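Local coordinates for protein NADH oxidoreductase (Mesorhizobium loti, PDB 3PI7) that probably binds NADPH and acts as an NAD(P)H-dependent oxidoreductase, a putative quinone reductase of the medium-chain dehydrogenase/reductase superfamily, at residues K12-V17 with V325-A330. Sequence-based numbering, arbitrary orientation. Where two conformers were deposited one is given.
Sequences KALLLV and VPLAEA
Leu327, where strand 323-326 gives way to helix 327-338, packs its isobutyl group against Lys12 and Leu14 of strand 10-16. From CB outward, CB, CG and CD2 each meet the strand. CB lies 4.2 Å from Lys12 CE. CG stands anti to the backbone N (chi1 -169°), which sets it against the Leu14 side chain, 4.0 Å from Leu14 CD2. The CD2 methyl carries most of the contacts: it is 3.8 Å from Leu14 CD2 and 4.0 Å from Lys12 CG, with the backbone N of Ala13 slightly farther off at 4.2 Å. The side chain passes those of Leu14 and Lys12 in the opposite direction. Leu327 was modelled in two conformers, so this description holds for one of them.

Three residues on, Ala330 meets the other methyl of Leu14, its CB only 3.5 Å from Leu14 CD1, which is tighter than usual for two carbons. Leu14 thus sets CD2 against Leu327 and CD1 against Ala330. Lys12 lays CG, CD and CE alongside the Leu327 CD2 methyl; its chain then bends at chi4 (-68°), and NZ forms salt bridges with the C-terminal carboxylate of Pro349 and with Glu122. An alanine at Lys12 would probably leave one flank of Leu327 uncovered and deprive both carboxylates of their shared ammonium partner.

Ile347 of strand 345-348 touches both Leu14 and Leu327, extending the apolar cluster. The whole is a buried contact that joins the two-stranded antiparallel sheet of strands 10-16 and 37-43 to the junction of strand 323-326 with helix 327-338, in keeping with the GroES-like domain of medium-chain reductases, to which both ends of the chain contribute.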
loop_
_atom_site.group_PDB
_atom_site.type_symbol
_atom_site.label_atom_id
_atom_site.label_comp_id
_atom_site.label_asym_id
_atom_site.label_seq_id
_atom_site.Cartn_x
_atom_site.Cartn_y
_atom_site.Cartn_z
ATOM N N LYS A 12 -31.763 -6.154 -30.301
ATOM C CA LYS A 12 -31.571 -7.210 -29.330
ATOM C C LYS A 12 -30.345 -6.841 -28.498
ATOM O O LYS A 12 -29.442 -6.161 -28.992
ATOM C CB LYS A 12 -31.460 -8.616 -29.943
ATOM C CG LYS A 12 -30.393 -8.862 -30.989
ATOM C CD LYS A 12 -30.477 -10.317 -31.465
ATOM C CE LYS A 12 -29.255 -10.813 -32.207
ATOM N NZ LYS A 12 -29.080 -10.160 -33.527
ATOM N N ALA A 13 -30.337 -7.251 -27.223
ATOM C CA ALA A 13 -29.264 -6.926 -26.300
ATOM C C ALA A 13 -29.275 -7.877 -25.130
ATOM O O ALA A 13 -30.282 -8.568 -24.938
ATOM C CB ALA A 13 -29.427 -5.487 -25.805
ATOM N N LEU A 14 -28.160 -7.935 -24.366
ATOM C CA LEU A 14 -28.036 -8.741 -23.129
ATOM C C LEU A 14 -28.164 -7.760 -21.996
ATOM O O LEU A 14 -27.241 -6.968 -21.751
ATOM C CB LEU A 14 -26.703 -9.513 -23.082
ATOM C CG LEU A 14 -26.402 -10.393 -24.289
ATOM C CD1 LEU A 14 -25.087 -11.102 -24.101
ATOM C CD2 LEU A 14 -27.549 -11.416 -24.549
ATOM N N LEU A 15 -29.357 -7.727 -21.390
ATOM C CA LEU A 15 -29.727 -6.734 -20.399
ATOM C C LEU A 15 -29.418 -7.125 -18.986
ATOM O O LEU A 15 -29.720 -8.237 -18.566
ATOM C CB LEU A 15 -31.215 -6.451 -20.494
ATOM C CG LEU A 15 -31.751 -6.235 -21.892
ATOM C CD1 LEU A 15 -33.262 -6.163 -21.860
ATOM C CD2 LEU A 15 -31.146 -4.993 -22.525
ATOM N N LEU A 16 -28.903 -6.165 -18.223
ATOM C CA LEU A 16 -28.609 -6.381 -16.805
ATOM C C LEU A 16 -29.870 -6.680 -16.021
ATOM O O LEU A 16 -30.867 -5.958 -16.135
ATOM C CB LEU A 16 -27.928 -5.155 -16.217
ATOM C CG LEU A 16 -26.537 -4.906 -16.719
ATOM C CD1 LEU A 16 -26.172 -3.470 -16.518
ATOM C CD2 LEU A 16 -25.527 -5.875 -16.074
ATOM N N VAL A 17 -29.820 -7.749 -15.217
ATOM C CA VAL A 17 -30.938 -8.149 -14.367
ATOM C C VAL A 17 -30.759 -7.447 -13.021
ATOM O O VAL A 17 -31.741 -7.061 -12.377
ATOM C CB VAL A 17 -30.945 -9.698 -14.255
ATOM C CG1 VAL A 17 -31.847 -10.208 -13.139
ATOM C CG2 VAL A 17 -31.339 -10.322 -15.578
ATOM N N VAL A 325 -19.218 -15.946 -30.087
ATOM C CA VAL A 325 -20.538 -16.429 -29.711
ATOM C C VAL A 325 -21.587 -15.508 -30.275
ATOM O O VAL A 325 -21.556 -14.332 -29.930
ATOM C CB VAL A 325 -20.703 -16.549 -28.161
ATOM C CG1 VAL A 325 -21.997 -17.269 -27.816
ATOM C CG2 VAL A 325 -19.512 -17.278 -27.535
ATOM N N PRO A 326 -22.590 -16.026 -31.025
ATOM C CA PRO A 326 -23.688 -15.164 -31.467
ATOM C C PRO A 326 -24.402 -14.599 -30.263
ATOM O O PRO A 326 -24.510 -15.294 -29.223
ATOM C CB PRO A 326 -24.614 -16.141 -32.204
ATOM C CG PRO A 326 -23.736 -17.260 -32.629
ATOM C CD PRO A 326 -22.781 -17.415 -31.502
ATOM N N LEU A 327 -24.902 -13.376 -30.382
ATOM C CA LEU A 327 -25.601 -12.769 -29.241
ATOM C C LEU A 327 -26.774 -13.655 -28.795
ATOM O O LEU A 327 -27.020 -13.757 -27.598
ATOM C CB LEU A 327 -26.088 -11.359 -29.569
ATOM C CG LEU A 327 -26.600 -10.534 -28.376
ATOM C CD1 LEU A 327 -26.163 -9.098 -28.494
ATOM C CD2 LEU A 327 -28.112 -10.622 -28.256
ATOM N N ALA A 328 -27.465 -14.324 -29.742
ATOM C CA ALA A 328 -28.597 -15.207 -29.469
ATOM C C ALA A 328 -28.198 -16.437 -28.663
ATOM O O ALA A 328 -29.077 -17.108 -28.131
ATOM C CB ALA A 328 -29.271 -15.649 -30.764
ATOM N N GLU A 329 -26.911 -16.769 -28.657
ATOM C CA GLU A 329 -26.352 -17.910 -27.939
ATOM C C GLU A 329 -25.604 -17.500 -26.677
ATOM O O GLU A 329 -25.180 -18.381 -25.941
ATOM C CB GLU A 329 -25.355 -18.697 -28.839
ATOM C CG GLU A 329 -25.959 -19.331 -30.085
ATOM C CD GLU A 329 -26.947 -20.453 -29.833
ATOM O OE1 GLU A 329 -27.168 -20.844 -28.659
ATOM O OE2 GLU A 329 -27.523 -20.927 -30.830
ATOM N N ALA A 330 -25.366 -16.189 -26.456
ATOM C CA ALA A 330 -24.510 -15.724 -25.382
ATOM C C ALA A 330 -24.992 -16.108 -23.971
ATOM O O ALA A 330 -24.177 -16.565 -23.167
ATOM C CB ALA A 330 -24.323 -14.221 -25.482
#